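Local coordinates for protein Aureochrome1 (Vaucheria frigida, PDB 3UE6) that senses blue light through a LOV domain of the PAS fold that carries a flavin mononucleotide chromophore, at residues A[93-98]-A[109-114]; A[123-128]-A[144-149]. All coordinates share one frame; numbering follows the deposited sequence.

Contact 1: A[93-98]-A[109-114]. With FMN (flavin mononucleotide), chain G.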
ATOM      1  N   PRO A  93      -4.784 -26.990  -4.377  1.00 66.46           N
ATOM      2  CA  PRO A  93      -5.920 -26.286  -4.970  1.00 67.24           C
ATOM      3  C   PRO A  93      -6.880 -25.854  -3.868  1.00 66.28           C
ATOM      4  O   PRO A  93      -7.583 -24.851  -4.000  1.00 67.03           O
ATOM      5  CB  PRO A  93      -6.556 -27.351  -5.863  1.00 62.23           C
ATOM      6  CG  PRO A  93      -6.176 -28.642  -5.242  1.00 54.19           C
ATOM      7  CD  PRO A  93      -4.790 -28.429  -4.692  1.00 63.93           C
ATOM      8  N   ARG A  94      -6.888 -26.620  -2.782  1.00 64.59           N
ATOM      9  CA  ARG A  94      -7.742 -26.349  -1.637  1.00 66.73           C
ATOM     10  C   ARG A  94      -7.375 -25.011  -1.004  1.00 69.77           C
ATOM     11  O   ARG A  94      -8.240 -24.276  -0.541  1.00 80.78           O
ATOM     12  CB  ARG A  94      -7.611 -27.481  -0.615  1.00 69.91           C
ATOM     13  CG  ARG A  94      -8.694 -27.514   0.444  1.00 72.44           C
ATOM     14  CD  ARG A  94      -8.595 -28.773   1.309  1.00 88.66           C
ATOM     15  NE  ARG A  94      -9.581 -29.786   0.932  1.00109.44           N
ATOM     16  CZ  ARG A  94      -9.745 -30.942   1.571  1.00118.59           C
ATOM     17  NH1 ARG A  94      -8.987 -31.236   2.619  1.00115.63           N
ATOM     18  NH2 ARG A  94     -10.667 -31.807   1.162  1.00122.53           N
ATOM     19  N   ALA A  95      -6.084 -24.701  -0.992  1.00 67.30           N
ATOM     20  CA  ALA A  95      -5.597 -23.450  -0.426  1.00 58.90           C
ATOM     21  C   ALA A  95      -5.833 -22.298  -1.390  1.00 61.67           C
ATOM     22  O   ALA A  95      -6.116 -21.179  -0.970  1.00 61.27           O
ATOM     23  CB  ALA A  95      -4.126 -23.561  -0.071  1.00 59.14           C
ATOM     24  N   VAL A  96      -5.701 -22.573  -2.684  1.00 59.10           N
ATOM     25  CA  VAL A  96      -6.075 -21.593  -3.699  1.00 62.22           C
ATOM     26  C   VAL A  96      -7.570 -21.298  -3.601  1.00 65.62           C
ATOM     27  O   VAL A  96      -7.990 -20.151  -3.748  1.00 62.91           O
ATOM     28  CB  VAL A  96      -5.748 -22.072  -5.122  1.00 63.88           C
ATOM     29  CG1 VAL A  96      -6.258 -21.077  -6.149  1.00 48.51           C
ATOM     30  CG2 VAL A  96      -4.254 -22.286  -5.280  1.00 60.50           C
ATOM     31  N   ASP A  97      -8.367 -22.335  -3.356  1.00 64.02           N
ATOM     32  CA  ASP A  97      -9.799 -22.160  -3.132  1.00 69.35           C
ATOM     33  C   ASP A  97     -10.047 -21.129  -2.034  1.00 69.46           C
ATOM     34  O   ASP A  97     -10.871 -20.228  -2.195  1.00 69.41           O
ATOM     35  CB  ASP A  97     -10.469 -23.484  -2.741  1.00 74.38           C
ATOM     36  CG  ASP A  97     -10.439 -24.518  -3.852  1.00 82.21           C
ATOM     37  OD1 ASP A  97     -10.431 -24.132  -5.035  1.00 84.28           O
ATOM     38  OD2 ASP A  97     -10.426 -25.725  -3.535  1.00 85.11           O
ATOM     39  N   LYS A  98      -9.336 -21.264  -0.918  1.00 65.08           N
ATOM     40  CA  LYS A  98      -9.538 -20.361   0.210  1.00 62.10           C
ATOM     41  C   LYS A  98      -9.253 -18.918  -0.195  1.00 68.13           C
ATOM     42  O   LYS A  98      -9.990 -18.007   0.176  1.00 74.34           O
ATOM     43  CB  LYS A  98      -8.683 -20.762   1.417  1.00 58.29           C
ATOM     44  CG  LYS A  98      -8.908 -19.891   2.654  1.00 80.84           C
ATOM     45  CD  LYS A  98      -7.770 -20.043   3.658  1.00 91.23           C
ATOM     46  CE  LYS A  98      -7.972 -19.171   4.894  1.00 87.31           C
ATOM     47  NZ  LYS A  98      -9.146 -19.606   5.694  1.00 90.16           N
ATOM     48  N   THR A 109      -7.700 -12.391   4.370  1.00 77.50           N
ATOM     49  CA  THR A 109      -7.172 -13.606   4.979  1.00 81.20           C
ATOM     50  C   THR A 109      -5.717 -13.840   4.612  1.00 78.51           C
ATOM     51  O   THR A 109      -5.146 -13.137   3.776  1.00 77.40           O
ATOM     52  CB  THR A 109      -7.961 -14.860   4.582  1.00 85.56           C
ATOM     53  OG1 THR A 109      -8.007 -14.972   3.156  1.00 76.26           O
ATOM     54  CG2 THR A 109      -9.382 -14.811   5.140  1.00 98.83           C
ATOM     55  N   SER A 110      -5.126 -14.839   5.253  1.00 78.19           N
ATOM     56  CA  SER A 110      -3.779 -15.268   4.932  1.00 70.11           C
ATOM     57  C   SER A 110      -3.758 -16.779   4.758  1.00 70.52           C
ATOM     58  O   SER A 110      -4.469 -17.509   5.454  1.00 68.60           O
ATOM     59  CB  SER A 110      -2.799 -14.831   6.018  1.00 67.01           C
ATOM     60  OG  SER A 110      -3.233 -15.241   7.298  1.00 70.88           O
ATOM     61  N   VAL A 111      -2.954 -17.238   3.808  1.00 71.45           N
ATOM     62  CA  VAL A 111      -2.844 -18.660   3.526  1.00 70.96           C
ATOM     63  C   VAL A 111      -1.390 -19.045   3.306  1.00 70.77           C
ATOM     64  O   VAL A 111      -0.598 -18.245   2.811  1.00 74.46           O
ATOM     65  CB  VAL A 111      -3.651 -19.052   2.278  1.00 70.27           C
ATOM     66  CG1 VAL A 111      -3.723 -20.562   2.161  1.00 65.48           C
ATOM     67  CG2 VAL A 111      -5.041 -18.462   2.344  1.00 75.31           C
ATOM     68  N   CYS A 112      -1.046 -20.273   3.679  1.00 63.32           N
ATOM     69  CA  CYS A 112       0.280 -20.805   3.420  1.00 69.79           C
ATOM     70  C   CYS A 112       0.208 -21.875   2.326  1.00 74.40           C
ATOM     71  O   CYS A 112      -0.408 -22.927   2.509  1.00 73.43           O
ATOM     72  CB  CYS A 112       0.888 -21.376   4.702  1.00 70.77           C
ATOM     73  SG  CYS A 112       2.602 -21.927   4.525  1.00 77.13           S
ATOM     74  N   LEU A 113       0.831 -21.588   1.186  1.00 69.10           N
ATOM     75  CA  LEU A 113       0.842 -22.517   0.056  1.00 67.51           C
ATOM     76  C   LEU A 113       2.201 -22.570  -0.646  1.00 69.29           C
ATOM     77  O   LEU A 113       3.017 -21.652  -0.519  1.00 61.66           O
ATOM     78  CB  LEU A 113      -0.265 -22.183  -0.953  1.00 61.70           C
ATOM     79  CG  LEU A 113      -0.586 -20.735  -1.343  1.00 63.61           C
ATOM     80  CD1 LEU A 113       0.641 -19.837  -1.391  1.00 65.89           C
ATOM     81  CD2 LEU A 113      -1.320 -20.707  -2.675  1.00 45.94           C
ATOM     82  N   LEU A 114       2.430 -23.651  -1.388  1.00 64.61           N
ATOM     83  CA  LEU A 114       3.639 -23.796  -2.187  1.00 65.40           C
ATOM     84  C   LEU A 114       3.591 -22.889  -3.413  1.00 65.53           C
ATOM     85  O   LEU A 114       2.677 -22.987  -4.234  1.00 57.30           O
ATOM     86  CB  LEU A 114       3.795 -25.244  -2.647  1.00 62.98           C
ATOM     87  CG  LEU A 114       5.190 -25.628  -3.137  1.00 62.86           C
ATOM     88  CD1 LEU A 114       6.177 -25.498  -1.995  1.00 53.27           C
ATOM     89  CD2 LEU A 114       5.192 -27.044  -3.703  1.00 61.45           C
TER
HETATM   90  N1  FMN G 500      -1.671 -16.379  -5.084  1.00 74.23           N
HETATM   91  C2  FMN G 500      -0.515 -17.090  -4.840  1.00 66.25           C
HETATM   92  O2  FMN G 500      -0.485 -18.306  -5.044  1.00 62.07           O
HETATM   93  N3  FMN G 500       0.604 -16.439  -4.367  1.00 64.57           N
HETATM   94  C4  FMN G 500       0.577 -15.081  -4.138  1.00 64.68           C
HETATM   95  O4  FMN G 500       1.573 -14.502  -3.720  1.00 61.75           O
HETATM   96  C4A FMN G 500      -0.586 -14.363  -4.386  1.00 75.93           C
HETATM   97  N5  FMN G 500      -0.635 -12.997  -4.164  1.00 82.66           N
HETATM   98  C5A FMN G 500      -1.796 -12.294  -4.410  1.00 82.23           C
HETATM   99  C6  FMN G 500      -1.834 -10.926  -4.183  1.00 86.00           C
HETATM  100  C7  FMN G 500      -2.997 -10.204  -4.425  1.00 81.26           C
HETATM  101  C7M FMN G 500      -3.029  -8.721  -4.177  1.00 75.05           C
HETATM  102  C8  FMN G 500      -4.126 -10.861  -4.899  1.00 80.38           C
HETATM  103  C8M FMN G 500      -5.378 -10.079  -5.159  1.00 82.15           C
HETATM  104  C9  FMN G 500      -4.089 -12.232  -5.126  1.00 82.27           C
HETATM  105  C9A FMN G 500      -2.922 -12.955  -4.882  1.00 79.75           C
HETATM  106  N10 FMN G 500      -2.864 -14.320  -5.116  1.00 66.57           N
HETATM  107  C10 FMN G 500      -1.710 -15.021  -4.859  1.00 69.83           C
HETATM  108  C1' FMN G 500      -4.057 -15.086  -5.604  1.00 67.72           C
HETATM  109  C2' FMN G 500      -4.213 -15.127  -7.114  1.00 69.10           C
HETATM  110  O2' FMN G 500      -3.949 -13.860  -7.664  1.00 73.45           O
HETATM  111  C3' FMN G 500      -5.639 -15.561  -7.439  1.00 74.42           C
HETATM  112  O3' FMN G 500      -6.570 -14.647  -6.900  1.00 71.98           O
HETATM  113  C4' FMN G 500      -5.893 -16.954  -6.875  1.00 78.42           C
HETATM  114  O4' FMN G 500      -5.022 -17.865  -7.504  1.00 80.41           O
HETATM  115  C5' FMN G 500      -7.328 -17.431  -7.076  1.00 76.59           C
HETATM  116  O5' FMN G 500      -7.804 -17.025  -8.341  1.00 79.39           O
HETATM  117  P   FMN G 500      -7.918 -18.053  -9.577  1.00 73.98           P
HETATM  118  O1P FMN G 500      -6.521 -18.512  -9.926  1.00 84.42           O
HETATM  119  O2P FMN G 500      -8.523 -17.360 -10.770  1.00 76.11           O
HETATM  120  O3P FMN G 500      -8.768 -19.247  -9.215  1.00 66.85           O

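Contact 2: A[123-128]-A[144-149]. With FMN (flavin mononucleotide), chain G.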
ATOM      1  N   PHE A 123       8.991 -22.680  -2.812  1.00 82.80           N
ATOM      2  CA  PHE A 123       9.105 -22.231  -1.434  1.00 82.21           C
ATOM      3  C   PHE A 123       7.704 -22.128  -0.854  1.00 75.38           C
ATOM      4  O   PHE A 123       6.746 -21.879  -1.585  1.00 69.06           O
ATOM      5  CB  PHE A 123       9.821 -20.879  -1.368  1.00 83.60           C
ATOM      6  CG  PHE A 123       9.005 -19.725  -1.883  1.00 78.55           C
ATOM      7  CD1 PHE A 123       8.883 -19.493  -3.244  1.00 75.74           C
ATOM      8  CD2 PHE A 123       8.369 -18.865  -1.004  1.00 85.06           C
ATOM      9  CE1 PHE A 123       8.133 -18.427  -3.716  1.00 67.67           C
ATOM     10  CE2 PHE A 123       7.621 -17.798  -1.469  1.00 82.33           C
ATOM     11  CZ  PHE A 123       7.503 -17.580  -2.828  1.00 71.02           C
ATOM     12  N   TRP A 124       7.572 -22.335   0.453  1.00 78.96           N
ATOM     13  CA  TRP A 124       6.272 -22.172   1.092  1.00 72.98           C
ATOM     14  C   TRP A 124       6.001 -20.709   1.404  1.00 72.25           C
ATOM     15  O   TRP A 124       6.846 -20.016   1.974  1.00 72.36           O
ATOM     16  CB  TRP A 124       6.152 -23.038   2.343  1.00 60.54           C
ATOM     17  CG  TRP A 124       5.921 -24.458   2.003  1.00 66.55           C
ATOM     18  CD1 TRP A 124       6.873 -25.411   1.789  1.00 60.69           C
ATOM     19  CD2 TRP A 124       4.667 -25.103   1.801  1.00 68.74           C
ATOM     20  NE1 TRP A 124       6.289 -26.615   1.480  1.00 58.53           N
ATOM     21  CE2 TRP A 124       4.915 -26.449   1.477  1.00 69.16           C
ATOM     22  CE3 TRP A 124       3.330 -24.676   1.869  1.00 66.20           C
ATOM     23  CZ2 TRP A 124       3.912 -27.371   1.225  1.00 53.61           C
ATOM     24  CZ3 TRP A 124       2.326 -25.592   1.616  1.00 68.68           C
ATOM     25  CH2 TRP A 124       2.620 -26.919   1.299  1.00 69.90           C
ATOM     26  N   ASN A 125       4.816 -20.244   1.018  1.00 71.16           N
ATOM     27  CA  ASN A 125       4.470 -18.833   1.114  1.00 65.73           C
ATOM     28  C   ASN A 125       3.320 -18.558   2.079  1.00 57.22           C
ATOM     29  O   ASN A 125       2.178 -18.913   1.795  1.00 66.39           O
ATOM     30  CB  ASN A 125       4.117 -18.301  -0.281  1.00 66.98           C
ATOM     31  CG  ASN A 125       3.820 -16.817  -0.287  1.00 63.54           C
ATOM     32  OD1 ASN A 125       4.024 -16.129   0.709  1.00 64.58           O
ATOM     33  ND2 ASN A 125       3.347 -16.312  -1.422  1.00 51.18           N
ATOM     34  N   LEU A 126       3.625 -17.945   3.223  1.00 60.28           N
ATOM     35  CA  LEU A 126       2.584 -17.394   4.098  1.00 59.48           C
ATOM     36  C   LEU A 126       2.165 -16.049   3.529  1.00 57.32           C
ATOM     37  O   LEU A 126       2.868 -15.046   3.657  1.00 63.40           O
ATOM     38  CB  LEU A 126       3.052 -17.220   5.545  1.00 66.31           C
ATOM     39  CG  LEU A 126       2.006 -16.602   6.492  1.00 67.14           C
ATOM     40  CD1 LEU A 126       0.643 -17.272   6.325  1.00 62.82           C
ATOM     41  CD2 LEU A 126       2.447 -16.646   7.953  1.00 60.12           C
ATOM     42  N   PHE A 127       1.009 -16.042   2.891  1.00 54.57           N
ATOM     43  CA  PHE A 127       0.629 -14.931   2.052  1.00 61.55           C
ATOM     44  C   PHE A 127      -0.647 -14.257   2.588  1.00 62.55           C
ATOM     45  O   PHE A 127      -1.649 -14.920   2.839  1.00 57.71           O
ATOM     46  CB  PHE A 127       0.484 -15.449   0.620  1.00 59.05           C
ATOM     47  CG  PHE A 127      -0.609 -14.807  -0.154  1.00 62.65           C
ATOM     48  CD1 PHE A 127      -0.481 -13.506  -0.602  1.00 73.78           C
ATOM     49  CD2 PHE A 127      -1.752 -15.516  -0.472  1.00 58.66           C
ATOM     50  CE1 PHE A 127      -1.487 -12.913  -1.329  1.00 71.95           C
ATOM     51  CE2 PHE A 127      -2.758 -14.931  -1.204  1.00 67.27           C
ATOM     52  CZ  PHE A 127      -2.626 -13.627  -1.633  1.00 69.06           C
ATOM     53  N   PHE A 128      -0.584 -12.942   2.796  1.00 55.32           N
ATOM     54  CA  PHE A 128      -1.728 -12.175   3.280  1.00 68.71           C
ATOM     55  C   PHE A 128      -2.260 -11.236   2.200  1.00 69.87           C
ATOM     56  O   PHE A 128      -1.489 -10.658   1.428  1.00 68.63           O
ATOM     57  CB  PHE A 128      -1.369 -11.385   4.544  1.00 78.69           C
ATOM     58  CG  PHE A 128      -2.468 -10.451   5.019  1.00 89.49           C
ATOM     59  CD1 PHE A 128      -3.508 -10.919   5.811  1.00 96.45           C
ATOM     60  CD2 PHE A 128      -2.442  -9.102   4.694  1.00 86.84           C
ATOM     61  CE1 PHE A 128      -4.511 -10.061   6.256  1.00 84.33           C
ATOM     62  CE2 PHE A 128      -3.440  -8.244   5.134  1.00 84.21           C
ATOM     63  CZ  PHE A 128      -4.475  -8.722   5.914  1.00 79.59           C
ATOM     64  N   GLY A 144      -1.068  -7.378  -1.593  1.00 72.41           N
ATOM     65  CA  GLY A 144      -0.644  -8.730  -1.272  1.00 69.14           C
ATOM     66  C   GLY A 144       0.704  -8.716  -0.581  1.00 68.80           C
ATOM     67  O   GLY A 144       1.604  -7.979  -0.979  1.00 73.25           O
ATOM     68  N   VAL A 145       0.849  -9.527   0.461  1.00 66.34           N
ATOM     69  CA  VAL A 145       2.111  -9.615   1.185  1.00 71.54           C
ATOM     70  C   VAL A 145       2.622 -11.052   1.213  1.00 69.70           C
ATOM     71  O   VAL A 145       1.954 -11.950   1.725  1.00 72.42           O
ATOM     72  CB  VAL A 145       1.979  -9.098   2.628  1.00 71.24           C
ATOM     73  CG1 VAL A 145       3.296  -9.264   3.367  1.00 68.98           C
ATOM     74  CG2 VAL A 145       1.539  -7.644   2.630  1.00 56.23           C
ATOM     75  N   GLN A 146       3.811 -11.263   0.661  1.00 70.47           N
ATOM     76  CA  GLN A 146       4.404 -12.594   0.604  1.00 69.58           C
ATOM     77  C   GLN A 146       5.535 -12.734   1.617  1.00 65.80           C
ATOM     78  O   GLN A 146       6.177 -11.753   1.986  1.00 66.97           O
ATOM     79  CB  GLN A 146       4.924 -12.892  -0.805  1.00 67.80           C
ATOM     80  CG  GLN A 146       3.859 -12.868  -1.885  1.00 69.51           C
ATOM     81  CD  GLN A 146       3.395 -11.464  -2.223  1.00 65.52           C
ATOM     82  OE1 GLN A 146       4.098 -10.484  -1.965  1.00 71.84           O
ATOM     83  NE2 GLN A 146       2.206 -11.360  -2.804  1.00 56.90           N
ATOM     84  N   SER A 147       5.771 -13.963   2.064  1.00 68.34           N
ATOM     85  CA  SER A 147       6.848 -14.239   3.004  1.00 79.36           C
ATOM     86  C   SER A 147       7.202 -15.719   3.012  1.00 79.77           C
ATOM     87  O   SER A 147       6.352 -16.567   3.283  1.00 75.94           O
ATOM     88  CB  SER A 147       6.472 -13.771   4.414  1.00 83.27           C
ATOM     89  OG  SER A 147       5.363 -14.495   4.918  1.00 87.53           O
ATOM     90  N   LYS A 148       8.458 -16.015   2.696  1.00 82.04           N
ATOM     91  CA  LYS A 148       8.979 -17.376   2.740  1.00 75.18           C
ATOM     92  C   LYS A 148       9.002 -17.853   4.190  1.00 67.18           C
ATOM     93  O   LYS A 148       9.318 -17.081   5.102  1.00 63.13           O
ATOM     94  CB  LYS A 148      10.393 -17.402   2.152  1.00 78.62           C
ATOM     95  CG  LYS A 148      11.054 -18.771   2.083  1.00 82.70           C
ATOM     96  CD  LYS A 148      12.568 -18.630   2.159  1.00 86.55           C
ATOM     97  CE  LYS A 148      13.064 -17.488   1.279  1.00 85.93           C
ATOM     98  NZ  LYS A 148      14.500 -17.166   1.514  1.00 88.54           N
ATOM     99  N   VAL A 149       8.644 -19.115   4.407  1.00 64.05           N
ATOM    100  CA  VAL A 149       8.657 -19.687   5.751  1.00 69.53           C
ATOM    101  C   VAL A 149       9.377 -21.032   5.768  1.00 77.14           C
ATOM    102  O   VAL A 149       9.513 -21.692   4.737  1.00 77.17           O
ATOM    103  CB  VAL A 149       7.227 -19.862   6.326  1.00 68.81           C
ATOM    104  CG1 VAL A 149       6.563 -18.507   6.542  1.00 66.75           C
ATOM    105  CG2 VAL A 149       6.387 -20.738   5.416  1.00 66.70           C
TER
HETATM  106  N1  FMN G 500      -1.671 -16.379  -5.084  1.00 74.23           N
HETATM  107  C2  FMN G 500      -0.515 -17.090  -4.840  1.00 66.25           C
HETATM  108  O2  FMN G 500      -0.485 -18.306  -5.044  1.00 62.07           O
HETATM  109  N3  FMN G 500       0.604 -16.439  -4.367  1.00 64.57           N
HETATM  110  C4  FMN G 500       0.577 -15.081  -4.138  1.00 64.68           C
HETATM  111  O4  FMN G 500       1.573 -14.502  -3.720  1.00 61.75           O
HETATM  112  C4A FMN G 500      -0.586 -14.363  -4.386  1.00 75.93           C
HETATM  113  N5  FMN G 500      -0.635 -12.997  -4.164  1.00 82.66           N
HETATM  114  C5A FMN G 500      -1.796 -12.294  -4.410  1.00 82.23           C
HETATM  115  C6  FMN G 500      -1.834 -10.926  -4.183  1.00 86.00           C
HETATM  116  C7  FMN G 500      -2.997 -10.204  -4.425  1.00 81.26           C
HETATM  117  C7M FMN G 500      -3.029  -8.721  -4.177  1.00 75.05           C
HETATM  118  C8  FMN G 500      -4.126 -10.861  -4.899  1.00 80.38           C
HETATM  119  C8M FMN G 500      -5.378 -10.079  -5.159  1.00 82.15           C
HETATM  120  C9  FMN G 500      -4.089 -12.232  -5.126  1.00 82.27           C
HETATM  121  C9A FMN G 500      -2.922 -12.955  -4.882  1.00 79.75           C
HETATM  122  N10 FMN G 500      -2.864 -14.320  -5.116  1.00 66.57           N
HETATM  123  C10 FMN G 500      -1.710 -15.021  -4.859  1.00 69.83           C
HETATM  124  C1' FMN G 500      -4.057 -15.086  -5.604  1.00 67.72           C
HETATM  125  C2' FMN G 500      -4.213 -15.127  -7.114  1.00 69.10           C
HETATM  126  O2' FMN G 500      -3.949 -13.860  -7.664  1.00 73.45           O
HETATM  127  C3' FMN G 500      -5.639 -15.561  -7.439  1.00 74.42           C
HETATM  128  O3' FMN G 500      -6.570 -14.647  -6.900  1.00 71.98           O
HETATM  129  C4' FMN G 500      -5.893 -16.954  -6.875  1.00 78.42           C
HETATM  130  O4' FMN G 500      -5.022 -17.865  -7.504  1.00 80.41           O
HETATM  131  C5' FMN G 500      -7.328 -17.431  -7.076  1.00 76.59           C
HETATM  132  O5' FMN G 500      -7.804 -17.025  -8.341  1.00 79.39           O
HETATM  133  P   FMN G 500      -7.918 -18.053  -9.577  1.00 73.98           P
HETATM  134  O1P FMN G 500      -6.521 -18.512  -9.926  1.00 84.42           O
HETATM  135  O2P FMN G 500      -8.523 -17.360 -10.770  1.00 76.11           O
HETATM  136  O3P FMN G 500      -8.768 -19.247  -9.215  1.00 66.85           O
HETATM  137  O   HOH W   1      10.247 -22.525   1.749  1.00 82.52           O

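Contact 1: A[93-98]-A[109-114]
Ala-95, Val-96 and the aliphatic stem of Lys-98, in the first turns of helix 93-105, pack on the inward side of edge strand 109-116, a helix-on-sheet contact within the LOV (PAS) domain. The two elements run nearly antiparallel, their segment axes 148° apart and 8.5 Å at closest approach. Ala-95 sits where the backbones come nearest. Its CB lies 3.8 Å from CG1 of Val-111, the branch anti to the backbone N, and 4.2 Å from CB of Leu-113. The other branch of Val-111, CG2, meets the stem of Lys-98 at CD. That extended stem brings CE alongside CB of Thr-109, and the bend at its last torsion (chi4 66°) then turns NZ, which makes a salt bridge to Glu-164. Nearer the flavin, CG2 of Val-96 touches CD2 of Leu-113 at 4.2 Å. These two residues also meet the cofactor: Leu-113 CD2 lies 3.5 Å from FMN O2, and Val-96 CG1 lies 3.7 Å from O4' of the ribityl chain. The segments are thus joined by van der Waals contact alone, and the apolar patch grades from flavin pocket at Val-96 and Leu-113 to a charged end at Lys-98.

Contact 2: A[123-128]-A[144-149]
Strand 122-133 and the end of strand 139-145 run antiparallel at Phe-128 and Val-145, a hydrogen-bonded pair, after which the second segment leaves regular strand geometry. In this pair Phe-128 N lies 2.9 Å from Val-145 O. The return bond, Val-145 N to Phe-128 O, measures 2.8 Å. Beyond it, side chains join the backbone bonding. Asn-125, its CG anti to the backbone N (chi1 -177°), turns OD1 to accept a nearly straight bond from Ser-147 N at 3.1 Å, while ND2 donates to Asn-115 OD1. Ser-147 OG gives its proton to a lone pair of Leu-126 O at 2.8 Å, and Ser-147 O receives Leu-126 N. Val-149 N bonds to Trp-124 O, and a water links Trp-124 N to Val-149 O. On the flavin side, one face of the Phe-127 ring lies over FMN C4A, with the ring tilted against the isoalloxazine so that CE1 and CZ dip toward N5 and C5A. Gln-146 bends at chi2 (73°) and brings NE2 to FMN O4 for a weak hydrogen bond of 3.3 Å, as expected of the glutamine that LOV domains place near the flavin. Away from the flavin, Trp-124, Leu-126 and Val-149 meet helix 151-161, whereas Gln-146 touches Phe-67 and Leu-70 of helix 65-71; strand 109-116 borders segment 123-128 along its other edge.

From the N terminus, contact 1 comes first: helix 93-105 leads into strand 109-116, and packing of 93-98 on 109-114 closes that short connection. The chain then turns into strand 122-133 and returns along strand 139-145, so contact 2 closes the hairpin and carries the pairing on into the residues after strand 139-145. The two loops stand in series, neither nested nor crossed, with centres about 10 Å apart. Neighbouring strands 109-116 and 122-133 splice them together, with Val-111 O lying 2.7 Å from Phe-127 N in a probable hydrogen bond. Both contacts touch FMN, so the helix, the edge strand and the hairpin all contribute to the flavin pocket.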